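Local coordinates for mitochondrial dynamics protein MID49 (Mus musculus, PDB 4WOY), which serves as a mitochondrial outer membrane receptor that recruits the fission mediator dynamin-related protein 1, regulates its GTPase activity and is required for mitochondrial fission, at residues G54-D59 with T65-R70; M180-A185 with R190-W195; D208-E213 with L248-L253; V256-G261 with P293-P298. The protein carries 1 engineered substitution. All coordinates share one frame; numbering follows the deposited sequence.

Contact 1. Residues G54-D59 with T65-R70; sequences GGPLYD and TAEHVR
With chi1 at 179°, Val69 divides its two methyl groups between neighbours on residues 54-59. Its CG1 branch meets the ring of Tyr58 at the edge and in plane, 3.9 Å from CE1, while its CG2 branch lies 4.1 Å from Leu57 CD2. Leu57 turns that methyl inward by placing CG anti to the backbone N (chi1 164°). Further along, Pro56 CG rests 3.9 Å from Glu67 CG, the two side chains crossing at about a right angle. The backbones join as an antiparallel hydrogen-bonded pair: Gly54 N donates to Arg70 O at 2.7 Å, and Arg70 N returns a bond of 2.7 Å to Gly54 O, arriving 41° out of the carbonyl plane. Beyond the pair, Gly55 O takes bonds from both Tyr58 N and Asp59 N, so one carbonyl holds the turn of residues 56-58, helical in its angles. A glycine pair between strand and turn is consistent with the Gly-Gly/Ser motif of the nucleotidyltransferase fold. Helix 18-42 packs against Leu57 and Tyr58, and Asp208 forms a salt bridge with Arg70. Strand 173-182 pairs with the strand of Val69, while Pro56 reaches helices 210-224 and 250-261.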
loop_
_atom_site.group_PDB
_atom_site.type_symbol
_atom_site.label_atom_id
_atom_site.label_comp_id
_atom_site.label_asym_id
_atom_site.label_seq_id
_atom_site.Cartn_x
_atom_site.Cartn_y
_atom_site.Cartn_z
ATOM N N GLY A 54 0.087 7.776 6.532
ATOM C CA GLY A 54 -0.912 6.740 6.694
ATOM C C GLY A 54 -0.319 5.368 6.457
ATOM O O GLY A 54 0.904 5.221 6.349
ATOM N N GLY A 55 -1.199 4.372 6.354
ATOM C CA GLY A 55 -0.799 2.985 6.226
ATOM C C GLY A 55 -1.092 2.210 7.502
ATOM O O GLY A 55 -1.675 2.752 8.450
ATOM N N PRO A 56 -0.699 0.925 7.524
ATOM C CA PRO A 56 -0.975 0.014 8.639
ATOM C C PRO A 56 -0.445 0.527 9.976
ATOM O O PRO A 56 -0.991 0.163 11.030
ATOM C CB PRO A 56 -0.254 -1.270 8.224
ATOM C CG PRO A 56 -0.281 -1.228 6.720
ATOM C CD PRO A 56 -0.056 0.231 6.392
ATOM N N LEU A 57 0.603 1.344 9.949
ATOM C CA LEU A 57 1.102 1.927 11.196
ATOM C C LEU A 57 0.027 2.792 11.862
ATOM O O LEU A 57 -0.157 2.745 13.076
ATOM C CB LEU A 57 2.350 2.771 10.951
ATOM C CG LEU A 57 2.669 3.706 12.122
ATOM C CD1 LEU A 57 3.110 2.904 13.354
ATOM C CD2 LEU A 57 3.716 4.747 11.734
ATOM N N TYR A 58 -0.686 3.563 11.042
ATOM C CA TYR A 58 -1.735 4.464 11.520
ATOM C C TYR A 58 -3.101 3.821 11.671
ATOM O O TYR A 58 -3.881 4.245 12.507
ATOM C CB TYR A 58 -1.868 5.680 10.583
ATOM C CG TYR A 58 -0.709 6.644 10.682
ATOM C CD1 TYR A 58 0.471 6.421 9.981
ATOM C CD2 TYR A 58 -0.781 7.754 11.503
ATOM C CE1 TYR A 58 1.551 7.292 10.082
ATOM C CE2 TYR A 58 0.298 8.632 11.621
ATOM C CZ TYR A 58 1.458 8.393 10.904
ATOM O OH TYR A 58 2.522 9.260 11.013
ATOM N N ASP A 59 -3.403 2.818 10.858
ATOM C CA ASP A 59 -4.763 2.301 10.818
ATOM C C ASP A 59 -4.928 1.138 11.763
ATOM O O ASP A 59 -4.700 -0.014 11.407
ATOM C CB ASP A 59 -5.118 1.876 9.403
ATOM C CG ASP A 59 -5.166 3.040 8.459
ATOM O OD1 ASP A 59 -5.629 4.119 8.886
ATOM O OD2 ASP A 59 -4.715 2.882 7.306
ATOM N N THR A 65 5.746 -0.769 12.048
ATOM C CA THR A 65 6.411 -0.350 10.823
ATOM C C THR A 65 6.835 -1.544 9.980
ATOM O O THR A 65 7.801 -1.454 9.227
ATOM C CB THR A 65 7.658 0.522 11.132
ATOM O OG1 THR A 65 8.481 -0.139 12.107
ATOM C CG2 THR A 65 7.238 1.853 11.695
ATOM N N ALA A 66 6.120 -2.659 10.121
ATOM C CA ALA A 66 6.393 -3.863 9.329
ATOM C C ALA A 66 6.244 -3.540 7.863
ATOM O O ALA A 66 7.081 -3.923 7.048
ATOM C CB ALA A 66 5.455 -4.992 9.713
ATOM N N GLU A 67 5.173 -2.815 7.544
ATOM C CA GLU A 67 4.919 -2.336 6.194
ATOM C C GLU A 67 5.452 -0.922 6.019
ATOM O O GLU A 67 5.799 -0.235 6.998
ATOM C CB GLU A 67 3.420 -2.327 5.895
ATOM C CG GLU A 67 2.722 -3.617 6.181
ATOM C CD GLU A 67 3.147 -4.704 5.240
ATOM O OE1 GLU A 67 3.428 -4.388 4.062
ATOM O OE2 GLU A 67 3.166 -5.878 5.669
ATOM N N HIS A 68 5.485 -0.479 4.767
ATOM C CA HIS A 68 5.793 0.910 4.460
ATOM C C HIS A 68 4.815 1.826 5.170
ATOM O O HIS A 68 3.694 1.430 5.513
ATOM C CB HIS A 68 5.714 1.187 2.956
ATOM C CG HIS A 68 6.829 0.580 2.177
ATOM N ND1 HIS A 68 7.875 -0.085 2.770
ATOM C CD2 HIS A 68 7.065 0.537 0.839
ATOM C CE1 HIS A 68 8.710 -0.521 1.842
ATOM N NE2 HIS A 68 8.239 -0.147 0.664
ATOM N N VAL A 69 5.260 3.048 5.403
ATOM C CA VAL A 69 4.407 4.093 5.902
ATOM C C VAL A 69 4.078 4.996 4.707
ATOM O O VAL A 69 4.983 5.536 4.044
ATOM C CB VAL A 69 5.082 4.863 7.030
ATOM C CG1 VAL A 69 4.177 5.998 7.544
ATOM C CG2 VAL A 69 5.499 3.890 8.132
ATOM N N ARG A 70 2.789 5.118 4.402
ATOM C CA ARG A 70 2.377 5.917 3.254
ATOM C C ARG A 70 2.459 7.411 3.564
ATOM O O ARG A 70 2.018 7.874 4.621
ATOM C CB ARG A 70 0.967 5.524 2.800
ATOM C CG ARG A 70 0.623 4.091 3.152
ATOM C CD ARG A 70 -0.262 3.383 2.132
ATOM N NE ARG A 70 -1.398 4.180 1.706
ATOM C CZ ARG A 70 -2.113 3.908 0.620
ATOM N NH1 ARG A 70 -1.819 2.852 -0.134
ATOM N NH2 ARG A 70 -3.122 4.693 0.287
#

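Contact 2. Residues M180-A185 with R190-W195; sequences MVVPGA and RLLLAW
Val182 and Leu192 face each other in a beta hairpin, part of the mixed sheet of the nucleotidyltransferase-like fold, in which strands 180-182 and 191-193 run antiparallel with 143° between their directions. Backbone bonds set the register. Val182 N donates to Leu192 O at 3.0 Å, in the carbonyl plane, and Leu192 N answers to Val182 O at 2.9 Å. A third bond joins Ala194 N to Met180 O, nearly straight at 171°. Apolar contacts fill both faces. On one, Val181 CG1 lies 3.5 Å from Leu193 CD2, the side chains side by side and pointing the same way. On the other, chi1 of -53° puts Val182 CG2 between the backbone N and the carbonyl carbon, where it presses on Leu192 CB at 3.5 Å. Towards the turn, the aliphatic part of Arg190 does the touching, its CG 3.5 Å from Ala185 CB, while its guanidinium forms a salt bridge with Asp188. Strands 69-74 and 205-208 bond to the outer edges of the hairpin. At the Met180 end a water takes over: it accepts from Met180 N at 2.9 Å and donates to Ala194 O at 2.7 Å.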
loop_
_atom_site.group_PDB
_atom_site.type_symbol
_atom_site.label_atom_id
_atom_site.label_comp_id
_atom_site.label_asym_id
_atom_site.label_seq_id
_atom_site.Cartn_x
_atom_site.Cartn_y
_atom_site.Cartn_z
ATOM N N MET A 180 2.233 10.355 -4.718
ATOM C CA MET A 180 1.392 11.399 -5.340
ATOM C C MET A 180 0.074 10.760 -5.776
ATOM O O MET A 180 0.074 9.761 -6.493
ATOM C CB MET A 180 2.093 12.068 -6.530
ATOM C CG MET A 180 3.208 13.058 -6.129
ATOM S SD MET A 180 4.185 13.676 -7.509
ATOM C CE MET A 180 4.869 12.169 -8.196
ATOM N N VAL A 181 -1.045 11.298 -5.317
ATOM C CA VAL A 181 -2.305 10.607 -5.501
ATOM C C VAL A 181 -3.396 11.512 -6.059
ATOM O O VAL A 181 -3.362 12.737 -5.860
ATOM C CB VAL A 181 -2.768 9.960 -4.176
ATOM C CG1 VAL A 181 -1.690 9.007 -3.638
ATOM C CG2 VAL A 181 -3.091 11.016 -3.127
ATOM N N VAL A 182 -4.322 10.905 -6.816
ATOM C CA VAL A 182 -5.561 11.577 -7.250
ATOM C C VAL A 182 -6.761 10.722 -6.762
ATOM O O VAL A 182 -6.606 9.494 -6.563
ATOM C CB VAL A 182 -5.608 11.794 -8.799
ATOM C CG1 VAL A 182 -4.354 12.498 -9.301
ATOM C CG2 VAL A 182 -5.755 10.512 -9.515
ATOM N N PRO A 183 -7.959 11.346 -6.580
ATOM C CA PRO A 183 -9.122 10.701 -5.924
ATOM C C PRO A 183 -9.759 9.440 -6.544
ATOM O O PRO A 183 -10.442 8.742 -5.806
ATOM C CB PRO A 183 -10.168 11.824 -5.888
ATOM C CG PRO A 183 -9.368 13.072 -5.823
ATOM C CD PRO A 183 -8.166 12.799 -6.716
ATOM N N GLY A 184 -9.590 9.147 -7.821
ATOM C CA GLY A 184 -10.066 7.869 -8.370
ATOM C C GLY A 184 -11.505 7.335 -8.228
ATOM O O GLY A 184 -11.861 6.356 -8.900
ATOM N N ALA A 185 -12.327 7.962 -7.387
ATOM C CA ALA A 185 -13.757 7.643 -7.273
ATOM C C ALA A 185 -14.481 8.686 -6.418
ATOM O O ALA A 185 -13.914 9.244 -5.472
ATOM C CB ALA A 185 -13.985 6.242 -6.688
ATOM N N ARG A 190 -10.967 5.223 -2.660
ATOM C CA ARG A 190 -9.915 4.597 -3.474
ATOM C C ARG A 190 -9.071 5.676 -4.172
ATOM O O ARG A 190 -9.531 6.800 -4.364
ATOM C CB ARG A 190 -10.519 3.640 -4.497
ATOM C CG ARG A 190 -11.314 4.328 -5.585
ATOM C CD ARG A 190 -11.975 3.318 -6.475
ATOM N NE ARG A 190 -12.896 2.484 -5.731
ATOM C CZ ARG A 190 -13.261 1.268 -6.115
ATOM N NH1 ARG A 190 -12.766 0.761 -7.238
ATOM N NH2 ARG A 190 -14.104 0.558 -5.375
ATOM N N LEU A 191 -7.829 5.362 -4.512
ATOM C CA LEU A 191 -6.928 6.358 -5.083
ATOM C C LEU A 191 -6.267 5.841 -6.346
ATOM O O LEU A 191 -6.294 4.641 -6.632
ATOM C CB LEU A 191 -5.839 6.769 -4.074
ATOM C CG LEU A 191 -6.354 7.432 -2.777
ATOM C CD1 LEU A 191 -5.240 7.603 -1.726
ATOM C CD2 LEU A 191 -7.043 8.780 -3.060
ATOM N N LEU A 192 -5.693 6.769 -7.101
ATOM C CA LEU A 192 -4.736 6.424 -8.132
ATOM C C LEU A 192 -3.395 6.954 -7.673
ATOM O O LEU A 192 -3.308 8.112 -7.227
ATOM C CB LEU A 192 -5.121 7.043 -9.473
ATOM C CG LEU A 192 -6.555 6.793 -9.921
ATOM C CD1 LEU A 192 -6.839 7.546 -11.215
ATOM C CD2 LEU A 192 -6.787 5.318 -10.043
ATOM N N LEU A 193 -2.353 6.133 -7.782
ATOM C CA LEU A 193 -1.022 6.554 -7.380
ATOM C C LEU A 193 -0.127 6.756 -8.580
ATOM O O LEU A 193 -0.183 5.992 -9.538
ATOM C CB LEU A 193 -0.368 5.521 -6.464
ATOM C CG LEU A 193 -1.123 4.740 -5.392
ATOM C CD1 LEU A 193 -0.363 3.476 -5.089
ATOM C CD2 LEU A 193 -1.231 5.560 -4.142
ATOM N N ALA A 194 0.727 7.757 -8.508
ATOM C CA ALA A 194 1.823 7.869 -9.429
ATOM C C ALA A 194 2.912 6.889 -8.983
ATOM O O ALA A 194 3.829 7.256 -8.253
ATOM C CB ALA A 194 2.358 9.300 -9.452
ATOM N N TRP A 195 2.844 5.651 -9.433
ATOM C CA TRP A 195 3.793 4.659 -8.969
ATOM C C TRP A 195 4.374 3.997 -10.172
ATOM O O TRP A 195 3.726 3.919 -11.203
ATOM C CB TRP A 195 3.141 3.634 -8.039
ATOM C CG TRP A 195 4.045 3.107 -6.914
ATOM C CD1 TRP A 195 4.249 1.801 -6.579
ATOM C CD2 TRP A 195 4.864 3.886 -6.009
ATOM N NE1 TRP A 195 5.112 1.713 -5.512
ATOM C CE2 TRP A 195 5.514 2.974 -5.149
ATOM C CE3 TRP A 195 5.110 5.263 -5.846
ATOM C CZ2 TRP A 195 6.391 3.392 -4.127
ATOM C CZ3 TRP A 195 5.982 5.680 -4.828
ATOM C CH2 TRP A 195 6.611 4.744 -3.986
HETATM O O HOH W 1 4.189 8.654 -6.007
#

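Contact 3. Residues D208-E213 with L248-L253; sequences DLYPVE and LGWSHL
Tyr210 and Trp250 carry this contact between the first turns of two helices. The side of the phenol ring meets the pyrrole end of the indole: Tyr210 CE1 lies 3.6 Å from Trp250 NE1, which sits in the plane of the tyrosine ring at its edge. The same CE1 comes within 3.9 Å of Trp250 CE2. The ring planes are turned by 43° and the centroid of the phenol ring stands 5.5 Å from that of the five-membered ring of the indole, an oblique pairing. Each residue holds CG anti to the backbone N (chi1 172° for Tyr210, 179° for Trp250), which turns the two rings toward each other from their helices. The pair thus bridges two parts of the fold, the nucleotidyltransferase-like region that holds Tyr210 and the helical Mab-21-type region that holds Trp250. Both rings also touch Pro56, and Trp250 packs on Leu232, Leu233 and Cys236 of helix 228-241. Tyr210 OH is hydrogen-bonded to Asp59 at the far end of the phenol. Asp208 OD1 accepts from Tyr210 N at 3.2 Å, from above the carboxylate plane, a capping bond at the start of the helix. Glu213, three residues on, is partly buried by the contact, but its OE1 stays 5.1 Å from Trp250 NE1.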
loop_
_atom_site.group_PDB
_atom_site.type_symbol
_atom_site.label_atom_id
_atom_site.label_comp_id
_atom_site.label_asym_id
_atom_site.label_seq_id
_atom_site.Cartn_x
_atom_site.Cartn_y
_atom_site.Cartn_z
ATOM N N ASP A 208 -5.087 2.246 -6.277
ATOM C CA ASP A 208 -4.826 1.914 -4.900
ATOM C C ASP A 208 -6.138 1.656 -4.169
ATOM O O ASP A 208 -6.901 2.582 -3.918
ATOM C CB ASP A 208 -4.065 3.042 -4.225
ATOM C CG ASP A 208 -3.902 2.808 -2.730
ATOM O OD1 ASP A 208 -3.659 1.644 -2.356
ATOM O OD2 ASP A 208 -4.041 3.776 -1.946
ATOM N N LEU A 209 -6.392 0.388 -3.848
ATOM C CA LEU A 209 -7.614 0.004 -3.140
ATOM C C LEU A 209 -7.437 -0.036 -1.618
ATOM O O LEU A 209 -8.382 -0.365 -0.892
ATOM C CB LEU A 209 -8.131 -1.350 -3.628
ATOM C CG LEU A 209 -8.593 -1.350 -5.092
ATOM C CD1 LEU A 209 -9.090 -2.728 -5.569
ATOM C CD2 LEU A 209 -9.648 -0.256 -5.334
ATOM N N TYR A 210 -6.245 0.306 -1.139
ATOM C CA TYR A 210 -5.950 0.172 0.280
ATOM C C TYR A 210 -6.979 0.906 1.202
ATOM O O TYR A 210 -7.480 0.297 2.141
ATOM C CB TYR A 210 -4.512 0.647 0.572
ATOM C CG TYR A 210 -4.200 0.714 2.052
ATOM C CD1 TYR A 210 -3.698 -0.401 2.731
ATOM C CD2 TYR A 210 -4.438 1.879 2.777
ATOM C CE1 TYR A 210 -3.429 -0.357 4.082
ATOM C CE2 TYR A 210 -4.180 1.931 4.122
ATOM C CZ TYR A 210 -3.669 0.815 4.775
ATOM O OH TYR A 210 -3.430 0.886 6.120
ATOM N N PRO A 211 -7.317 2.184 0.922
ATOM C CA PRO A 211 -8.286 2.868 1.802
ATOM C C PRO A 211 -9.667 2.210 1.840
ATOM O O PRO A 211 -10.326 2.209 2.879
ATOM C CB PRO A 211 -8.389 4.274 1.195
ATOM C CG PRO A 211 -7.105 4.464 0.456
ATOM C CD PRO A 211 -6.807 3.096 -0.130
ATOM N N VAL A 212 -10.114 1.681 0.708
ATOM C CA VAL A 212 -11.409 1.008 0.637
ATOM C C VAL A 212 -11.396 -0.298 1.421
ATOM O O VAL A 212 -12.339 -0.604 2.147
ATOM C CB VAL A 212 -11.801 0.707 -0.820
ATOM C CG1 VAL A 212 -13.123 -0.032 -0.864
ATOM C CG2 VAL A 212 -11.866 1.984 -1.627
ATOM N N GLU A 213 -10.311 -1.056 1.254
ATOM C CA GLU A 213 -10.122 -2.349 1.903
ATOM C C GLU A 213 -10.052 -2.219 3.417
ATOM O O GLU A 213 -10.679 -2.993 4.140
ATOM C CB GLU A 213 -8.856 -3.047 1.380
ATOM C CG GLU A 213 -8.926 -3.404 -0.093
ATOM C CD GLU A 213 -7.577 -3.784 -0.698
ATOM O OE1 GLU A 213 -6.528 -3.372 -0.166
ATOM O OE2 GLU A 213 -7.579 -4.470 -1.739
ATOM N N LEU A 248 3.972 -12.973 -1.184
ATOM C CA LEU A 248 2.618 -12.837 -0.673
ATOM C C LEU A 248 2.642 -11.687 0.291
ATOM O O LEU A 248 3.119 -11.838 1.418
ATOM C CB LEU A 248 2.160 -14.110 0.028
ATOM C CG LEU A 248 2.001 -15.281 -0.928
ATOM C CD1 LEU A 248 1.501 -16.516 -0.195
ATOM C CD2 LEU A 248 1.076 -14.873 -2.090
ATOM N N GLY A 249 2.182 -10.527 -0.163
ATOM C CA GLY A 249 2.278 -9.329 0.646
ATOM C C GLY A 249 0.944 -8.858 1.167
ATOM O O GLY A 249 -0.063 -9.538 1.041
ATOM N N TRP A 250 0.927 -7.643 1.684
ATOM C CA TRP A 250 -0.262 -7.091 2.303
ATOM C C TRP A 250 -1.497 -7.166 1.395
ATOM O O TRP A 250 -2.560 -7.602 1.813
ATOM C CB TRP A 250 0.006 -5.648 2.669
ATOM C CG TRP A 250 -1.155 -5.001 3.288
ATOM C CD1 TRP A 250 -2.226 -4.450 2.645
ATOM C CD2 TRP A 250 -1.356 -4.769 4.682
ATOM N NE1 TRP A 250 -3.097 -3.921 3.558
ATOM C CE2 TRP A 250 -2.590 -4.103 4.816
ATOM C CE3 TRP A 250 -0.613 -5.058 5.827
ATOM C CZ2 TRP A 250 -3.104 -3.725 6.054
ATOM C CZ3 TRP A 250 -1.130 -4.700 7.060
ATOM C CH2 TRP A 250 -2.362 -4.033 7.165
ATOM N N SER A 251 -1.349 -6.747 0.145
ATOM C CA SER A 251 -2.488 -6.685 -0.769
ATOM C C SER A 251 -3.035 -8.073 -1.103
ATOM O O SER A 251 -4.246 -8.250 -1.232
ATOM C CB SER A 251 -2.099 -5.965 -2.058
ATOM O OG SER A 251 -1.120 -6.713 -2.734
ATOM N N HIS A 252 -2.139 -9.046 -1.255
ATOM C CA HIS A 252 -2.534 -10.426 -1.526
ATOM C C HIS A 252 -3.386 -10.999 -0.420
ATOM O O HIS A 252 -4.459 -11.592 -0.675
ATOM C CB HIS A 252 -1.314 -11.312 -1.679
ATOM C CG HIS A 252 -0.425 -10.920 -2.804
ATOM N ND1 HIS A 252 0.545 -9.948 -2.673
ATOM C CD2 HIS A 252 -0.353 -11.361 -4.081
ATOM C CE1 HIS A 252 1.170 -9.800 -3.829
ATOM N NE2 HIS A 252 0.643 -10.642 -4.700
ATOM N N LEU A 253 -2.874 -10.860 0.805
ATOM C CA LEU A 253 -3.479 -11.501 1.962
ATOM C C LEU A 253 -4.749 -10.750 2.365
ATOM O O LEU A 253 -5.660 -11.321 2.974
ATOM C CB LEU A 253 -2.459 -11.585 3.116
ATOM C CG LEU A 253 -1.179 -12.356 2.745
ATOM C CD1 LEU A 253 -0.007 -11.997 3.654
ATOM C CD2 LEU A 253 -1.433 -13.866 2.760
#

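Contact 4. Residues V256-G261 with P293-P298; sequences VVLHLG and PCHFNP
Leu258 packs against His295 and Phe296 together, and the interactions are of two kinds. The first is CH-pi: Leu258 CB stands over one face of the His295 imidazole, 4.2 Å from the ring centroid and 27° off its normal. The second is plain apolar contact by a single methyl group. Leu258 CD1 lies 3.7 Å from His295 CB and 3.9 Å from Phe296 CE2, approaching the phenyl ring obliquely. The leucine crosses each of its partners at about a right angle. His295 has CG anti to the backbone N (chi1 -169°), which turns a face of the imidazole to Leu258. A contact within the turn complements this, as His295 ND1 sits 3.7 Å above the plane of the Phe296 ring, over its centre. Backbone bonds give each side its shape. Residues 256-261 are regular helix, while a type I beta turn from Cys294 to Asn297, closed by Asn297 N bonding to Cys294 O at 3.1 Å, presents the two rings together. Around them, Leu258 also packs on Leu217, and Phe296 reaches Leu209 and Val212. Within the Mab-21-type region, residues 256-261 are therefore joined to the turn by carbon and ring contacts, which depend on the fit of shapes, while Gln255, one residue earlier, accepts from His295 N and supplies a polar tie to the backbone of the turn.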
loop_
_atom_site.group_PDB
_atom_site.type_symbol
_atom_site.label_atom_id
_atom_site.label_comp_id
_atom_site.label_asym_id
_atom_site.label_seq_id
_atom_site.Cartn_x
_atom_site.Cartn_y
_atom_site.Cartn_z
ATOM N N VAL A 256 -7.515 -12.453 0.739
ATOM C CA VAL A 256 -7.848 -13.674 1.458
ATOM C C VAL A 256 -8.778 -13.365 2.596
ATOM O O VAL A 256 -9.765 -14.056 2.780
ATOM C CB VAL A 256 -6.622 -14.376 2.031
ATOM C CG1 VAL A 256 -7.078 -15.605 2.795
ATOM C CG2 VAL A 256 -5.648 -14.770 0.912
ATOM N N VAL A 257 -8.451 -12.339 3.378
ATOM C CA VAL A 257 -9.264 -11.999 4.546
ATOM C C VAL A 257 -10.602 -11.356 4.156
ATOM O O VAL A 257 -11.609 -11.560 4.829
ATOM C CB VAL A 257 -8.494 -11.087 5.514
ATOM C CG1 VAL A 257 -9.412 -10.628 6.687
ATOM C CG2 VAL A 257 -7.271 -11.836 6.037
ATOM N N LEU A 258 -10.628 -10.606 3.059
ATOM C CA LEU A 258 -11.906 -10.095 2.568
ATOM C C LEU A 258 -12.820 -11.245 2.145
ATOM O O LEU A 258 -14.009 -11.206 2.386
ATOM C CB LEU A 258 -11.701 -9.112 1.412
ATOM C CG LEU A 258 -11.259 -7.724 1.904
ATOM C CD1 LEU A 258 -10.830 -6.819 0.769
ATOM C CD2 LEU A 258 -12.368 -7.064 2.726
ATOM N N HIS A 259 -12.260 -12.272 1.525
ATOM C CA HIS A 259 -13.047 -13.411 1.087
ATOM C C HIS A 259 -13.661 -14.168 2.259
ATOM O O HIS A 259 -14.860 -14.430 2.274
ATOM C CB HIS A 259 -12.184 -14.354 0.249
ATOM C CG HIS A 259 -12.930 -15.529 -0.299
ATOM N ND1 HIS A 259 -12.970 -16.753 0.338
ATOM C CD2 HIS A 259 -13.676 -15.666 -1.420
ATOM C CE1 HIS A 259 -13.702 -17.593 -0.369
ATOM N NE2 HIS A 259 -14.139 -16.960 -1.444
ATOM N N LEU A 260 -12.842 -14.515 3.246
ATOM C CA LEU A 260 -13.343 -15.212 4.428
ATOM C C LEU A 260 -14.154 -14.247 5.269
ATOM O O LEU A 260 -15.251 -14.581 5.716
ATOM C CB LEU A 260 -12.197 -15.779 5.277
ATOM C CG LEU A 260 -11.098 -16.622 4.630
ATOM C CD1 LEU A 260 -10.185 -17.208 5.680
ATOM C CD2 LEU A 260 -11.699 -17.717 3.800
ATOM N N GLY A 261 -13.620 -13.033 5.428
ATOM C CA GLY A 261 -14.217 -12.026 6.292
ATOM C C GLY A 261 -15.604 -11.593 5.875
ATOM O O GLY A 261 -16.431 -11.247 6.734
ATOM N N PRO A 293 -8.088 -12.961 -7.307
ATOM C CA PRO A 293 -8.602 -11.668 -7.789
ATOM C C PRO A 293 -8.794 -10.624 -6.681
ATOM O O PRO A 293 -9.012 -11.019 -5.548
ATOM C CB PRO A 293 -9.942 -12.040 -8.438
ATOM C CG PRO A 293 -10.322 -13.367 -7.853
ATOM C CD PRO A 293 -9.057 -14.064 -7.450
ATOM N N CYS A 294 -8.714 -9.325 -6.992
ATOM C CA CYS A 294 -9.007 -8.290 -5.978
ATOM C C CYS A 294 -10.471 -8.245 -5.648
ATOM O O CYS A 294 -11.299 -8.229 -6.540
ATOM C CB CYS A 294 -8.606 -6.892 -6.421
ATOM S SG CYS A 294 -6.996 -6.411 -6.026
ATOM N N HIS A 295 -10.781 -8.161 -4.363
ATOM C CA HIS A 295 -12.164 -8.111 -3.916
ATOM C C HIS A 295 -12.941 -6.944 -4.541
ATOM O O HIS A 295 -14.083 -7.101 -4.971
ATOM C CB HIS A 295 -12.221 -8.022 -2.393
ATOM C CG HIS A 295 -13.593 -8.236 -1.837
ATOM N ND1 HIS A 295 -14.433 -7.193 -1.497
ATOM C CD2 HIS A 295 -14.291 -9.373 -1.594
ATOM C CE1 HIS A 295 -15.576 -7.680 -1.047
ATOM N NE2 HIS A 295 -15.514 -8.998 -1.096
ATOM N N PHE A 296 -12.301 -5.787 -4.619
ATOM C CA PHE A 296 -12.945 -4.582 -5.119
ATOM C C PHE A 296 -12.528 -4.270 -6.546
ATOM O O PHE A 296 -12.841 -3.210 -7.062
ATOM C CB PHE A 296 -12.607 -3.387 -4.223
ATOM C CG PHE A 296 -13.234 -3.449 -2.860
ATOM C CD1 PHE A 296 -14.575 -3.133 -2.686
ATOM C CD2 PHE A 296 -12.468 -3.790 -1.742
ATOM C CE1 PHE A 296 -15.160 -3.171 -1.444
ATOM C CE2 PHE A 296 -13.045 -3.827 -0.487
ATOM C CZ PHE A 296 -14.400 -3.520 -0.336
ATOM N N ASN A 297 -11.781 -5.180 -7.154
ATOM C CA ASN A 297 -11.459 -5.109 -8.573
ATOM C C ASN A 297 -11.072 -6.486 -9.097
ATOM O O ASN A 297 -9.884 -6.757 -9.336
ATOM C CB ASN A 297 -10.320 -4.125 -8.826
ATOM C CG ASN A 297 -10.080 -3.885 -10.301
ATOM O OD1 ASN A 297 -10.864 -4.325 -11.138
ATOM N ND2 ASN A 297 -9.000 -3.186 -10.630
ATOM N N PRO A 298 -12.079 -7.344 -9.316
ATOM C CA PRO A 298 -11.905 -8.772 -9.628
ATOM C C PRO A 298 -11.146 -9.074 -10.924
ATOM O O PRO A 298 -10.630 -10.187 -11.084
ATOM C CB PRO A 298 -13.348 -9.279 -9.707
ATOM C CG PRO A 298 -14.095 -8.362 -8.785
ATOM C CD PRO A 298 -13.483 -7.017 -9.011
#

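From the N terminus, the four contacts follow in series: each closes before the next opens, and none nests or crosses. Contacts 1 and 2 close short connections of five and four residues and meet through the shared sheet, where strands 69-74 and 173-182 are neighbours. Contact 3 closes a far longer loop of 34 residues, mostly helix, tying the nucleotidyltransferase-like region to the helical one. Contact 4 spans 31 residues within the latter and shares helix 250-261 with contact 3. Residues 208-213 are the hub, touching all three other contacts: Tyr210 OH lies close to the Gly55-Pro56 backbone of contact 1, Asp208 bonds to Leu191 of contact 2, and Leu209 packs on Asn297 of contact 4.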